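Local atomic coordinates of DUF4393 domain-containing protein (Alcanivorax borkumensis, PDB entry 3H35), a protein that is of unknown function but belongs to the abortive infection alpha (Abi-alpha) family. Residues Ala63-Gly68 and Glu160-Ser165. Sequence-based numbering, arbitrary orientation.
Sequences AALSDG and ETLRIS
Leu65 holds CG beside its backbone N, anti to the carbonyl carbon (chi1 -67°), and chi2 of 161° then sets its methyls against Leu162, where helix 56-65 packs on strand 156-164, an inner strand of the antiparallel sheet. Leu65 meets Leu162 and Ile164 separately. The two leucine side chains cross at about a right angle, Leu65 CD2 lying 4.1 Å from Leu162 CG. The same methyl sits 3.8 Å from Leu162 O and also touches Arg163 CA, while Leu65 CD1 approaches Leu162 CG and CD2. Val119 of the neighbouring strand touches both leucines, and Phe114 and Leu110 of helix 106-115 pack on Leu162. Ile164 packs against the backbone and CB of Leu65: its CB lies 3.7 Å from Leu65 O and 4.1 Å from Leu65 CB, and its CD1 reaches Ser66 CA at 3.8 Å.

No direct hydrogen bond joins the segments; two waters do so instead. One donates to Leu65 O (2.7 Å) and accepts from Ile164 N. Leu65 O also accepts from Gly68 N, the bond that closes the type I beta turn from Leu65 to Gly68. Arg163 NE is hydrogen-bonded to Ser122 OG on strand 119-123. The second water lies in the guanidinium plane, at its edge, donating to Gly68 O (2.8 Å) and accepting from Arg163 NH1 at 3.2 Å.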
ATOM      1  N   ALA A  63     -16.529  -2.622 -10.817  1.00 25.64           N
ATOM      2  CA  ALA A  63     -17.919  -2.545 -11.243  1.00 25.22           C
ATOM      3  C   ALA A  63     -18.754  -3.648 -10.584  1.00 24.46           C
ATOM      4  O   ALA A  63     -19.852  -3.404 -10.133  1.00 24.42           O
ATOM      5  CB  ALA A  63     -18.034  -2.669 -12.812  1.00 25.01           C
ATOM      6  N   ALA A  64     -18.233  -4.858 -10.574  1.00 23.69           N
ATOM      7  CA  ALA A  64     -18.976  -6.002 -10.044  1.00 24.98           C
ATOM      8  C   ALA A  64     -19.195  -5.785  -8.529  1.00 25.86           C
ATOM      9  O   ALA A  64     -20.199  -6.208  -7.969  1.00 25.20           O
ATOM     10  CB  ALA A  64     -18.220  -7.325 -10.336  1.00 23.79           C
ATOM     11  N   LEU A  65     -18.265  -5.088  -7.873  1.00 26.32           N
ATOM     12  CA  LEU A  65     -18.422  -4.795  -6.456  1.00 27.33           C
ATOM     13  C   LEU A  65     -19.291  -3.576  -6.136  1.00 27.26           C
ATOM     14  O   LEU A  65     -19.711  -3.390  -4.979  1.00 25.16           O
ATOM     15  CB  LEU A  65     -17.046  -4.602  -5.820  1.00 27.10           C
ATOM     16  CG  LEU A  65     -16.203  -5.867  -5.780  1.00 28.99           C
ATOM     17  CD1 LEU A  65     -14.730  -5.435  -5.576  1.00 26.20           C
ATOM     18  CD2 LEU A  65     -16.720  -6.872  -4.709  1.00 28.53           C
ATOM     19  N   SER A  66     -19.561  -2.756  -7.147  1.00 27.44           N
ATOM     20  CA  SER A  66     -20.123  -1.433  -6.878  1.00 28.22           C
ATOM     21  C   SER A  66     -21.547  -1.447  -6.341  1.00 29.41           C
ATOM     22  O   SER A  66     -21.950  -0.480  -5.736  1.00 30.28           O
ATOM     23  CB  SER A  66     -20.072  -0.534  -8.132  1.00 28.18           C
ATOM     24  OG  SER A  66     -20.833  -1.081  -9.208  1.00 26.93           O
ATOM     25  N   ASP A  67     -22.328  -2.496  -6.587  1.00 29.71           N
ATOM     26  CA  ASP A  67     -23.702  -2.550  -6.069  1.00 29.98           C
ATOM     27  C   ASP A  67     -23.759  -3.230  -4.686  1.00 30.16           C
ATOM     28  O   ASP A  67     -24.851  -3.587  -4.206  1.00 30.44           O
ATOM     29  CB  ASP A  67     -24.605  -3.329  -7.049  1.00 29.70           C
ATOM     30  CG  ASP A  67     -24.168  -4.781  -7.204  1.00 32.66           C
ATOM     31  OD1 ASP A  67     -23.147  -5.214  -6.575  1.00 34.18           O
ATOM     32  OD2 ASP A  67     -24.819  -5.498  -7.983  1.00 37.80           O
ATOM     33  N   GLY A  68     -22.605  -3.444  -4.056  1.00 29.40           N
ATOM     34  CA  GLY A  68     -22.569  -4.086  -2.753  1.00 29.50           C
ATOM     35  C   GLY A  68     -22.347  -5.597  -2.793  1.00 29.41           C
ATOM     36  O   GLY A  68     -22.206  -6.209  -1.760  1.00 29.30           O
ATOM     37  N   GLU A 160     -12.172 -15.160   3.619  1.00 28.46           N
ATOM     38  CA  GLU A 160     -12.693 -13.836   3.866  1.00 28.24           C
ATOM     39  C   GLU A 160     -13.705 -13.462   2.758  1.00 27.56           C
ATOM     40  O   GLU A 160     -14.013 -14.263   1.863  1.00 27.20           O
ATOM     41  CB  GLU A 160     -11.519 -12.856   3.955  1.00 27.78           C
ATOM     42  CG  GLU A 160     -10.548 -13.183   5.119  1.00 29.09           C
ATOM     43  CD  GLU A 160      -9.395 -12.205   5.256  1.00 29.14           C
ATOM     44  OE1 GLU A 160      -8.965 -11.598   4.249  1.00 30.12           O
ATOM     45  OE2 GLU A 160      -8.910 -12.047   6.390  1.00 31.23           O
ATOM     46  N   THR A 161     -14.235 -12.253   2.855  1.00 26.75           N
ATOM     47  CA  THR A 161     -15.206 -11.755   1.920  1.00 26.30           C
ATOM     48  C   THR A 161     -14.756 -10.419   1.313  1.00 25.97           C
ATOM     49  O   THR A 161     -14.378  -9.498   2.040  1.00 25.85           O
ATOM     50  CB  THR A 161     -16.543 -11.590   2.629  1.00 27.30           C
ATOM     51  OG1 THR A 161     -16.891 -12.840   3.265  1.00 27.70           O
ATOM     52  CG2 THR A 161     -17.621 -11.171   1.621  1.00 25.09           C
ATOM     53  N   LEU A 162     -14.778 -10.328  -0.011  1.00 25.17           N
ATOM     54  CA  LEU A 162     -14.323  -9.135  -0.726  1.00 26.06           C
ATOM     55  C   LEU A 162     -15.502  -8.239  -0.927  1.00 26.01           C
ATOM     56  O   LEU A 162     -16.528  -8.697  -1.395  1.00 26.60           O
ATOM     57  CB  LEU A 162     -13.762  -9.522  -2.096  1.00 26.42           C
ATOM     58  CG  LEU A 162     -13.273  -8.431  -3.051  1.00 26.73           C
ATOM     59  CD1 LEU A 162     -12.016  -7.736  -2.449  1.00 25.38           C
ATOM     60  CD2 LEU A 162     -12.987  -9.071  -4.439  1.00 23.37           C
ATOM     61  N   ARG A 163     -15.344  -6.957  -0.602  1.00 26.36           N
ATOM     62  CA  ARG A 163     -16.358  -5.932  -0.862  1.00 26.48           C
ATOM     63  C   ARG A 163     -15.725  -4.618  -1.267  1.00 25.58           C
ATOM     64  O   ARG A 163     -14.587  -4.386  -0.950  1.00 24.71           O
ATOM     65  CB  ARG A 163     -17.137  -5.599   0.391  1.00 27.61           C
ATOM     66  CG  ARG A 163     -17.765  -6.748   1.045  1.00 31.54           C
ATOM     67  CD  ARG A 163     -18.201  -6.302   2.423  1.00 33.15           C
ATOM     68  NE  ARG A 163     -18.516  -7.509   3.136  1.00 35.50           N
ATOM     69  CZ  ARG A 163     -19.645  -8.178   3.000  1.00 34.32           C
ATOM     70  NH1 ARG A 163     -20.604  -7.728   2.211  1.00 35.43           N
ATOM     71  NH2 ARG A 163     -19.798  -9.293   3.667  1.00 35.21           N
ATOM     72  N   ILE A 164     -16.523  -3.737  -1.868  1.00 25.01           N
ATOM     73  CA  ILE A 164     -16.123  -2.364  -2.127  1.00 24.53           C
ATOM     74  C   ILE A 164     -15.942  -1.623  -0.803  1.00 24.63           C
ATOM     75  O   ILE A 164     -16.674  -1.867   0.145  1.00 25.66           O
ATOM     76  CB  ILE A 164     -17.158  -1.626  -3.040  1.00 24.24           C
ATOM     77  CG1 ILE A 164     -16.521  -0.375  -3.654  1.00 25.87           C
ATOM     78  CG2 ILE A 164     -18.441  -1.208  -2.260  1.00 21.19           C
ATOM     79  CD1 ILE A 164     -17.260   0.092  -4.891  1.00 23.51           C
ATOM     80  N   SER A 165     -14.940  -0.763  -0.740  1.00 25.25           N
ATOM     81  CA  SER A 165     -14.685   0.082   0.437  1.00 25.41           C
ATOM     82  C   SER A 165     -15.491   1.384   0.326  1.00 25.46           C
ATOM     83  O   SER A 165     -15.945   1.739  -0.756  1.00 24.95           O
ATOM     84  CB  SER A 165     -13.208   0.442   0.505  1.00 25.22           C
ATOM     85  OG  SER A 165     -12.850   1.418  -0.467  1.00 22.52           O
TER
HETATM   86  O   HOH W   1     -19.208  -4.755  -2.660  1.00 23.12           O
HETATM   87  O   HOH W   2     -20.781  -5.061   0.371  1.00 42.47           O